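Local coordinates for serine protease (Nocardiopsis alba, PDB 2OUA), which probably cleaves peptide bonds within proteins as a serine endopeptidase of the chymotrypsin-like S1 family, this chain being its protease domain, at residues A[7-12]-A[34-39]; A[119-124]-A[129-134]; A[112-117]-A[170-175]; A[63-66]-A[70-73]. All coordinates share one frame; numbering follows the deposited sequence.

The four contacts fall into two groups on the two beta barrels of a chymotrypsin-like protease. Interaction 1 comes first along the chain, followed by interaction 4. Their centres lie about 12 Å apart, and both reach the antiparallel sheet of the first barrel, touching where Gly34 meets Ala63. Interactions 2 and 3 belong to the second barrel with centres about 9 Å apart; interaction 2 is nested inside the loop that interaction 3 closes, and strand 131-134 joins them as neighbour to both 108-116 and 167-174. Centres of different groups stand about 19 to 26 Å apart. The predicted charge relay residues lie between the barrels: interaction 1 holds His35, and Tyr123 of interaction 2 lies close to Asp61.

Interaction 1 (A[7-12]-A[34-39]); sequences LAYTMG and GHCGSV. Unlike the reference sequence in segment 34-39: Gly37 (reference Ala).
Tyr9 and Met11 converge on Cys36, the third residue of the 3-10 turn 34-36, the phenol coming at its side chain and the thioether at its carbonyl. The close approaches are van der Waals contacts. Tyr9 extends end-on, its OH 3.1 Å from Cys36 CB, while the sulfur SG is a little farther from that hydroxyl at 3.6 Å. The ring meets Cys36 obliquely. With chi1 at 69°, CG of Tyr9 sits between the backbone N and the carbonyl carbon, which swings the ring off the strand toward the turn. Met11 bends at chi2 and folds around the Cys36 carbonyl: CG lies 3.5 Å from Cys36 O, and CE lies 3.6 Å from the same oxygen. The methyl also reaches the side chain, with Met11 CE 4.4 Å from Cys36 CB.

Polar bonding lies beside this packing. Tyr9 OH is hydrogen-bonded to Thr32 OG1, fixing the phenol where it touches Cys36. The turn closes on itself through Gly37 N to Gly34 O at 3.3 Å.

Covalently, Cys36 SG is tied to Cys15 of strand 14-22, itself paired with strand 8-10. His35 hydrogen-bonds Asp61 and Ser143, consistent with the predicted charge relay. The arrangement is that of the TAGHC motif of S1 proteases, in which the cysteine after the histidine forms a disulfide next to the active site.

Interaction 2 (A[119-124]-A[129-134]); sequences QTVSYP and HSLTRT
Gln119 faces two residues at once, Ser130 and Leu131, which makes a G1 beta bulge; Ser130 takes the positive phi of 64° that this bulge requires. Two backbone bonds set the pair: Gln119 N gives its hydrogen to Leu131 O at 2.8 Å, and Leu131 N returns one to Gln119 O at 2.9 Å. Ser130 N also comes close to Gln119 O, but at too poor an angle to bond. The Ser130 side chain is engaged by His129, whose ND1 donates in the ring plane to Ser130 OG at 2.9 Å. At this corner the chain leaves the 119-123/126-129 hairpin and enters strand 131-134 of the second barrel, and strands 119-123 and 131-134 cross at 85°. Beyond the backbone pair, Leu131 CD1 wedges against Val121 CG2 (3.5 Å), the two side chains nearly perpendicular. The same methyl meets Tyr123 OH at 3.7 Å, the Leu131 and Tyr123 side chains coming from opposite directions, while Val121 CG2 covers one face of the Tyr123 ring near its rim. Tyr123 OH has its hydrogen-bond partner in Ser158, so the phenol is held beside the ligand pocket. On the Gln119 side, CG rests 4.1 Å from Arg133 CB, and the Gln119 amide turns back through NE2 to Arg117 O.

Interaction 3 (A[112-117]-A[170-175]); sequences GTIQAR and TFYQEV
Arg117 and Glu174 are joined by a salt bridge. NE of Arg117 donates to Glu174 OE2 over 2.9 Å, nearly straight at 164°. The oxygen lies in the guanidinium plane, yet the donor stands above the carboxylate plane, 41° out of it. Glu174 reaches this position through a bend at chi2, whereas Arg117 runs extended from CG to NE. Thr132 OG1 also hydrogen-bonds Glu174 OE2, so two protein groups grip that oxygen; together they would be expected to favour the charged carboxylate.

Water-mediated bonding links the other polar ends. One water accepts from Arg117 NH2 at 2.8 Å and from Tyr172 OH at 2.6 Å, and donates to Glu174 OE1 at 2.7 Å. It lies at the edge of both the guanidinium and the phenol ring, in their planes; with Glu174 OE2 it helps to hold the guanidinium in its orientation. Arg117 NH2 bonds in addition to Ala94 O.

Van der Waals contact comes from Ile114. Its CD1 touches Tyr172 OH at 3.7 Å, the two side chains meeting at about a right angle, and CG2 lies over one face of the Arg117 guanidinium.

In the second barrel, strand 131-134 runs between strands 108-116 and 167-174, so these side chains reach across it, past Thr132. Phe147 of strand 146-149 meets the Tyr172 ring, and helix 176-181 follows just after Glu174.

Interaction 4 (A[63-66]-A[70-73]); sequences AFVR and NFTL
The first beta barrel of the chymotrypsin-like fold contains this contact, in which Val65 and Arg66 of strand 62-69 meet Phe71, just ahead of the short strand 72-74. Strand 62-69 lies between strands 28-32 and 48-56 of the antiparallel sheet, while 72-74 pairs in parallel with strand 2-5. The chain therefore leaves one sheet and joins another within a few residues, and Phe71, in the link between them, points toward strand 62-69. The backbones stay well apart here: the closest pair of CA atoms, Arg66 and Phe71, is 8.8 Å distant. The Phe71 ring spans that gap.

The contact is apolar and light, burying only 80 Å² in total. Val65 is held in its strand by backbone bonds with Phe30, and Arg66 by backbone bonds with Val51; Val65 packs against the side chains of Phe30 and Phe52. Phe71 also packs on Ile3 of strand 2-5, so one side chain touches both strands. The first bond of the Arg66 side chain points away from Phe71; the side chain packs on Asn23 and Glu53, and NE makes a weak hydrogen bond to Gln27 OE1. The backbone of Arg66, not its guanidinium, meets the ring. Just before Phe71, Asn70 is bound through ND2 to Asn47 O.

The outer corner of the ring does the touching, obliquely. Phe71 CE2 is 4.4 Å from Arg66 C. Of the two valine methyls, CG1 is the one turned to the ring, placed anti to the Val65 backbone N by chi1 of 172°, and Val65 CG1 stands 4.4 Å from Phe71 CZ.

Interaction 1 (A[7-12]-A[34-39])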
# COMPACT_ATOMS: atom_id res chain seq x y z
N LEU A 7 2.88 6.86 -4.67
CA LEU A 7 3.56 7.10 -5.94
C LEU A 7 3.64 5.85 -6.79
O LEU A 7 3.72 4.73 -6.29
CB LEU A 7 4.96 7.66 -5.71
CG LEU A 7 5.05 9.02 -4.99
CD1 LEU A 7 6.49 9.51 -5.03
CD2 LEU A 7 4.13 10.03 -5.66
N ALA A 8 3.64 6.05 -8.10
CA ALA A 8 3.71 4.94 -9.04
C ALA A 8 5.10 4.33 -9.15
O ALA A 8 6.11 5.01 -8.96
CB ALA A 8 3.27 5.41 -10.43
N TYR A 9 5.13 3.03 -9.42
CA TYR A 9 6.37 2.30 -9.64
C TYR A 9 6.00 1.26 -10.69
O TYR A 9 4.83 0.89 -10.81
CB TYR A 9 6.90 1.66 -8.35
CG TYR A 9 6.11 0.52 -7.76
CD1 TYR A 9 6.23 -0.78 -8.27
CD2 TYR A 9 5.28 0.72 -6.66
CE1 TYR A 9 5.55 -1.86 -7.67
CE2 TYR A 9 4.60 -0.34 -6.07
CZ TYR A 9 4.74 -1.62 -6.57
OH TYR A 9 4.07 -2.66 -5.97
N THR A 10 6.97 0.82 -11.48
CA THR A 10 6.67 -0.14 -12.53
C THR A 10 7.46 -1.43 -12.39
O THR A 10 8.58 -1.43 -11.88
CB THR A 10 6.94 0.47 -13.92
OG1 THR A 10 8.29 0.94 -13.98
CG2 THR A 10 6.00 1.65 -14.17
N MET A 11 6.86 -2.51 -12.87
CA MET A 11 7.47 -3.84 -12.81
C MET A 11 6.83 -4.72 -13.87
O MET A 11 6.61 -5.91 -13.64
CB MET A 11 7.24 -4.45 -11.43
CG MET A 11 5.85 -4.18 -10.84
SD MET A 11 4.48 -4.48 -11.99
CE MET A 11 3.15 -3.62 -11.14
N GLY A 12 6.55 -4.14 -15.03
CA GLY A 12 5.88 -4.89 -16.08
C GLY A 12 4.41 -4.64 -15.80
O GLY A 12 3.59 -5.55 -15.76
N GLY A 34 1.16 -7.70 -2.57
CA GLY A 34 1.87 -8.84 -3.14
C GLY A 34 1.46 -9.19 -4.56
O GLY A 34 2.23 -9.80 -5.29
N HIS A 35 0.25 -8.81 -4.97
CA HIS A 35 -0.16 -9.15 -6.33
C HIS A 35 0.55 -8.27 -7.35
O HIS A 35 0.47 -8.52 -8.55
CB HIS A 35 -1.69 -9.04 -6.49
CG HIS A 35 -2.21 -7.64 -6.55
ND1 HIS A 35 -2.85 -7.04 -5.48
CD2 HIS A 35 -2.22 -6.73 -7.55
CE1 HIS A 35 -3.23 -5.82 -5.83
NE2 HIS A 35 -2.86 -5.61 -7.08
N CYS A 36 1.26 -7.26 -6.87
CA CYS A 36 2.00 -6.36 -7.75
C CYS A 36 3.29 -7.00 -8.26
O CYS A 36 3.86 -6.57 -9.26
CB CYS A 36 2.33 -5.06 -7.03
SG CYS A 36 0.87 -4.01 -6.76
N GLY A 37 3.76 -8.04 -7.57
CA GLY A 37 4.98 -8.68 -8.01
C GLY A 37 5.38 -9.91 -7.22
O GLY A 37 5.22 -9.97 -6.00
N SER A 38 5.89 -10.90 -7.94
CA SER A 38 6.35 -12.15 -7.34
C SER A 38 7.75 -11.90 -6.78
O SER A 38 8.43 -10.97 -7.19
CB SER A 38 6.41 -13.24 -8.41
OG SER A 38 7.16 -12.81 -9.54
N VAL A 39 8.17 -12.73 -5.83
CA VAL A 39 9.49 -12.57 -5.25
C VAL A 39 10.52 -12.55 -6.38
O VAL A 39 10.46 -13.37 -7.29
CB VAL A 39 9.83 -13.72 -4.28
CG1 VAL A 39 11.28 -13.60 -3.82
CG2 VAL A 39 8.90 -13.67 -3.08

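Interaction 2 (A[119-124]-A[129-134])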
# COMPACT_ATOMS: atom_id res chain seq x y z
N GLN A 119 -11.94 -9.73 6.53
CA GLN A 119 -12.73 -10.04 5.34
C GLN A 119 -11.98 -10.93 4.36
O GLN A 119 -10.76 -10.82 4.19
CB GLN A 119 -13.15 -8.75 4.63
CG GLN A 119 -13.95 -7.78 5.49
CD GLN A 119 -15.31 -8.33 5.87
OE1 GLN A 119 -16.20 -8.44 5.04
NE2 GLN A 119 -15.47 -8.68 7.14
N THR A 120 -12.71 -11.83 3.72
CA THR A 120 -12.13 -12.71 2.71
C THR A 120 -12.78 -12.31 1.39
O THR A 120 -14.01 -12.15 1.31
CB THR A 120 -12.42 -14.21 3.00
OG1 THR A 120 -11.77 -14.60 4.21
CG2 THR A 120 -11.91 -15.07 1.86
N VAL A 121 -11.96 -12.12 0.37
CA VAL A 121 -12.47 -11.74 -0.94
C VAL A 121 -11.94 -12.69 -2.00
O VAL A 121 -10.88 -13.29 -1.82
CB VAL A 121 -12.04 -10.30 -1.32
CG1 VAL A 121 -12.53 -9.31 -0.27
CG2 VAL A 121 -10.53 -10.24 -1.45
N SER A 122 -12.68 -12.83 -3.09
CA SER A 122 -12.26 -13.69 -4.19
C SER A 122 -11.80 -12.84 -5.37
O SER A 122 -12.56 -12.01 -5.88
CB SER A 122 -13.39 -14.61 -4.62
OG SER A 122 -13.57 -15.67 -3.70
N TYR A 123 -10.55 -13.05 -5.77
CA TYR A 123 -9.98 -12.34 -6.91
C TYR A 123 -9.85 -13.39 -8.01
O TYR A 123 -9.99 -14.59 -7.75
CB TYR A 123 -8.59 -11.81 -6.55
CG TYR A 123 -8.57 -10.69 -5.53
CD1 TYR A 123 -7.55 -10.60 -4.59
CD2 TYR A 123 -9.56 -9.71 -5.51
CE1 TYR A 123 -7.50 -9.56 -3.66
CE2 TYR A 123 -9.53 -8.66 -4.59
CZ TYR A 123 -8.50 -8.59 -3.67
OH TYR A 123 -8.45 -7.55 -2.77
N PRO A 124 -9.59 -12.96 -9.25
CA PRO A 124 -9.46 -13.96 -10.32
C PRO A 124 -8.34 -14.96 -10.04
O PRO A 124 -8.39 -16.10 -10.51
CB PRO A 124 -9.19 -13.10 -11.55
CG PRO A 124 -9.95 -11.84 -11.24
CD PRO A 124 -9.58 -11.60 -9.79
N HIS A 129 -7.57 -13.51 2.49
CA HIS A 129 -8.26 -13.31 3.76
C HIS A 129 -7.64 -12.23 4.63
O HIS A 129 -6.61 -11.64 4.27
CB HIS A 129 -8.29 -14.63 4.53
CG HIS A 129 -6.93 -15.18 4.81
ND1 HIS A 129 -6.12 -14.67 5.80
CD2 HIS A 129 -6.23 -16.18 4.23
CE1 HIS A 129 -4.97 -15.33 5.81
NE2 HIS A 129 -5.01 -16.25 4.86
N SER A 130 -8.27 -11.98 5.78
CA SER A 130 -7.81 -10.99 6.76
C SER A 130 -7.81 -9.55 6.28
O SER A 130 -7.23 -8.68 6.93
CB SER A 130 -6.41 -11.35 7.25
OG SER A 130 -6.39 -12.62 7.85
N LEU A 131 -8.48 -9.28 5.16
CA LEU A 131 -8.52 -7.92 4.63
C LEU A 131 -9.51 -7.02 5.35
O LEU A 131 -10.40 -7.49 6.05
CB LEU A 131 -8.86 -7.95 3.13
CG LEU A 131 -7.90 -8.73 2.24
CD1 LEU A 131 -8.35 -8.59 0.80
CD2 LEU A 131 -6.47 -8.21 2.41
N THR A 132 -9.33 -5.72 5.17
CA THR A 132 -10.19 -4.73 5.78
C THR A 132 -10.97 -4.01 4.68
O THR A 132 -10.38 -3.51 3.72
CB THR A 132 -9.36 -3.73 6.60
OG1 THR A 132 -8.69 -4.43 7.65
CG2 THR A 132 -10.26 -2.64 7.18
N ARG A 133 -12.29 -3.98 4.83
CA ARG A 133 -13.16 -3.34 3.85
C ARG A 133 -13.39 -1.87 4.16
O ARG A 133 -13.55 -1.49 5.32
CB ARG A 133 -14.50 -4.07 3.80
CG ARG A 133 -15.50 -3.49 2.82
CD ARG A 133 -16.71 -4.41 2.69
NE ARG A 133 -17.47 -4.51 3.93
CZ ARG A 133 -18.52 -3.75 4.23
NH1 ARG A 133 -18.94 -2.83 3.37
NH2 ARG A 133 -19.16 -3.91 5.38
N THR A 134 -13.40 -1.05 3.11
CA THR A 134 -13.64 0.39 3.26
C THR A 134 -14.58 0.85 2.15
O THR A 134 -14.78 0.15 1.16
CB THR A 134 -12.34 1.21 3.16
OG1 THR A 134 -11.94 1.30 1.79
CG2 THR A 134 -11.22 0.57 3.97

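Interaction 3 (A[112-117]-A[170-175])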
# COMPACT_ATOMS: atom_id res chain seq x y z
N GLY A 112 -12.78 7.59 2.84
CA GLY A 112 -14.01 6.91 3.17
C GLY A 112 -14.00 6.46 4.61
O GLY A 112 -13.38 7.09 5.47
N THR A 113 -14.67 5.33 4.86
CA THR A 113 -14.79 4.78 6.20
C THR A 113 -14.32 3.33 6.30
O THR A 113 -14.50 2.55 5.37
CB THR A 113 -16.27 4.83 6.66
OG1 THR A 113 -16.73 6.18 6.65
CG2 THR A 113 -16.43 4.24 8.05
N ILE A 114 -13.70 2.99 7.43
CA ILE A 114 -13.26 1.61 7.67
C ILE A 114 -14.54 0.90 8.09
O ILE A 114 -15.09 1.19 9.16
CB ILE A 114 -12.20 1.54 8.79
CG1 ILE A 114 -10.92 2.26 8.34
CG2 ILE A 114 -11.90 0.08 9.13
CD1 ILE A 114 -9.84 2.34 9.42
N GLN A 115 -15.00 -0.03 7.26
CA GLN A 115 -16.25 -0.73 7.52
C GLN A 115 -16.19 -2.05 8.28
O GLN A 115 -17.03 -2.31 9.14
CB GLN A 115 -16.99 -0.94 6.19
CG GLN A 115 -17.29 0.36 5.47
CD GLN A 115 -17.99 0.16 4.13
OE1 GLN A 115 -17.56 -0.65 3.31
NE2 GLN A 115 -19.05 0.92 3.90
N ALA A 116 -15.20 -2.88 7.97
CA ALA A 116 -15.09 -4.17 8.64
C ALA A 116 -13.72 -4.78 8.42
O ALA A 116 -13.06 -4.51 7.42
CB ALA A 116 -16.16 -5.11 8.13
N ARG A 117 -13.30 -5.61 9.37
CA ARG A 117 -12.01 -6.29 9.28
C ARG A 117 -12.24 -7.79 9.15
O ARG A 117 -13.38 -8.27 9.19
CB ARG A 117 -11.15 -6.00 10.52
CG ARG A 117 -10.70 -4.54 10.62
CD ARG A 117 -9.46 -4.37 11.49
NE ARG A 117 -8.80 -3.09 11.21
CZ ARG A 117 -9.13 -1.93 11.77
NH1 ARG A 117 -10.11 -1.87 12.67
NH2 ARG A 117 -8.50 -0.82 11.41
N THR A 170 -13.31 -0.81 -1.50
CA THR A 170 -11.92 -1.22 -1.61
C THR A 170 -11.42 -1.88 -0.34
O THR A 170 -11.71 -1.43 0.76
CB THR A 170 -11.02 -0.00 -1.93
OG1 THR A 170 -11.42 0.57 -3.18
CG2 THR A 170 -9.56 -0.42 -2.02
N PHE A 171 -10.68 -2.98 -0.51
CA PHE A 171 -10.14 -3.72 0.61
C PHE A 171 -8.64 -3.48 0.69
O PHE A 171 -7.99 -3.28 -0.33
CB PHE A 171 -10.39 -5.22 0.44
CG PHE A 171 -11.84 -5.61 0.34
CD1 PHE A 171 -12.53 -5.44 -0.85
CD2 PHE A 171 -12.51 -6.12 1.45
CE1 PHE A 171 -13.88 -5.80 -0.95
CE2 PHE A 171 -13.86 -6.48 1.37
CZ PHE A 171 -14.55 -6.31 0.17
N TYR A 172 -8.09 -3.52 1.89
CA TYR A 172 -6.66 -3.34 2.04
C TYR A 172 -6.04 -4.38 2.96
O TYR A 172 -6.71 -4.95 3.83
CB TYR A 172 -6.33 -1.92 2.52
CG TYR A 172 -6.75 -1.54 3.93
CD1 TYR A 172 -6.07 -2.02 5.05
CD2 TYR A 172 -7.78 -0.62 4.14
CE1 TYR A 172 -6.39 -1.59 6.34
CE2 TYR A 172 -8.12 -0.18 5.41
CZ TYR A 172 -7.42 -0.66 6.51
OH TYR A 172 -7.74 -0.20 7.77
N GLN A 173 -4.76 -4.65 2.72
CA GLN A 173 -3.98 -5.59 3.51
C GLN A 173 -3.43 -4.77 4.68
O GLN A 173 -2.78 -3.75 4.47
CB GLN A 173 -2.83 -6.15 2.66
CG GLN A 173 -1.62 -6.65 3.45
CD GLN A 173 -1.88 -7.97 4.15
OE1 GLN A 173 -2.28 -8.95 3.52
NE2 GLN A 173 -1.63 -8.01 5.46
N GLU A 174 -3.71 -5.21 5.90
CA GLU A 174 -3.24 -4.49 7.09
C GLU A 174 -1.73 -4.37 7.07
O GLU A 174 -1.03 -5.31 6.68
CB GLU A 174 -3.69 -5.23 8.36
CG GLU A 174 -5.19 -5.17 8.64
CD GLU A 174 -5.65 -3.82 9.19
OE1 GLU A 174 -4.79 -3.03 9.65
OE2 GLU A 174 -6.87 -3.56 9.16
N VAL A 175 -1.22 -3.22 7.51
CA VAL A 175 0.22 -3.00 7.49
C VAL A 175 0.97 -3.66 8.65
O VAL A 175 2.07 -4.19 8.46
CB VAL A 175 0.55 -1.48 7.48
CG1 VAL A 175 0.22 -0.85 8.83
CG2 VAL A 175 2.02 -1.28 7.12
O HOH W 1 -6.25 -0.74 9.83

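Interaction 4 (A[63-66]-A[70-73])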
# COMPACT_ATOMS: atom_id res chain seq x y z
N ALA A 63 3.62 -7.37 0.42
CA ALA A 63 4.95 -7.45 -0.16
C ALA A 63 5.85 -6.34 0.35
O ALA A 63 5.38 -5.30 0.83
CB ALA A 63 4.85 -7.37 -1.68
N PHE A 64 7.15 -6.59 0.26
CA PHE A 64 8.15 -5.60 0.66
C PHE A 64 9.15 -5.52 -0.48
O PHE A 64 9.73 -6.53 -0.87
CB PHE A 64 8.88 -5.99 1.94
CG PHE A 64 9.99 -5.03 2.31
CD1 PHE A 64 9.70 -3.72 2.71
CD2 PHE A 64 11.33 -5.40 2.19
CE1 PHE A 64 10.72 -2.81 3.00
CE2 PHE A 64 12.36 -4.50 2.48
CZ PHE A 64 12.05 -3.20 2.88
N VAL A 65 9.32 -4.32 -1.01
CA VAL A 65 10.27 -4.09 -2.09
C VAL A 65 11.51 -3.46 -1.46
O VAL A 65 11.41 -2.44 -0.79
CB VAL A 65 9.70 -3.13 -3.14
CG1 VAL A 65 10.78 -2.74 -4.15
CG2 VAL A 65 8.52 -3.79 -3.86
N ARG A 66 12.66 -4.09 -1.68
CA ARG A 66 13.92 -3.59 -1.14
C ARG A 66 14.63 -2.77 -2.22
O ARG A 66 14.78 -3.21 -3.36
CB ARG A 66 14.81 -4.76 -0.71
CG ARG A 66 16.28 -4.41 -0.56
CD ARG A 66 17.08 -5.63 -0.11
NE ARG A 66 18.52 -5.41 -0.18
CZ ARG A 66 19.23 -5.44 -1.31
NH1 ARG A 66 18.63 -5.69 -2.47
NH2 ARG A 66 20.53 -5.22 -1.28
N ASN A 70 19.32 4.12 -5.38
CA ASN A 70 18.62 5.40 -5.29
C ASN A 70 17.25 5.40 -4.61
O ASN A 70 16.28 5.92 -5.15
CB ASN A 70 18.50 6.01 -6.68
CG ASN A 70 19.85 6.24 -7.32
OD1 ASN A 70 20.78 6.71 -6.68
ND2 ASN A 70 19.96 5.91 -8.61
N PHE A 71 17.18 4.83 -3.41
CA PHE A 71 15.94 4.82 -2.65
C PHE A 71 16.14 5.76 -1.46
O PHE A 71 16.97 5.51 -0.60
CB PHE A 71 15.63 3.42 -2.13
CG PHE A 71 14.63 2.66 -2.96
CD1 PHE A 71 14.70 2.68 -4.35
CD2 PHE A 71 13.64 1.89 -2.35
CE1 PHE A 71 13.79 1.94 -5.12
CE2 PHE A 71 12.73 1.15 -3.11
CZ PHE A 71 12.81 1.17 -4.49
N THR A 72 15.39 6.86 -1.44
CA THR A 72 15.47 7.82 -0.34
C THR A 72 14.12 7.76 0.37
O THR A 72 13.11 8.14 -0.20
CB THR A 72 15.72 9.25 -0.84
OG1 THR A 72 17.00 9.32 -1.48
CG2 THR A 72 15.69 10.23 0.32
N LEU A 73 14.12 7.28 1.61
CA LEU A 73 12.87 7.15 2.35
C LEU A 73 12.33 8.46 2.91
O LEU A 73 13.08 9.39 3.19
CB LEU A 73 13.04 6.15 3.50
CG LEU A 73 13.57 4.75 3.14
CD1 LEU A 73 13.50 3.87 4.37
CD2 LEU A 73 12.75 4.15 2.01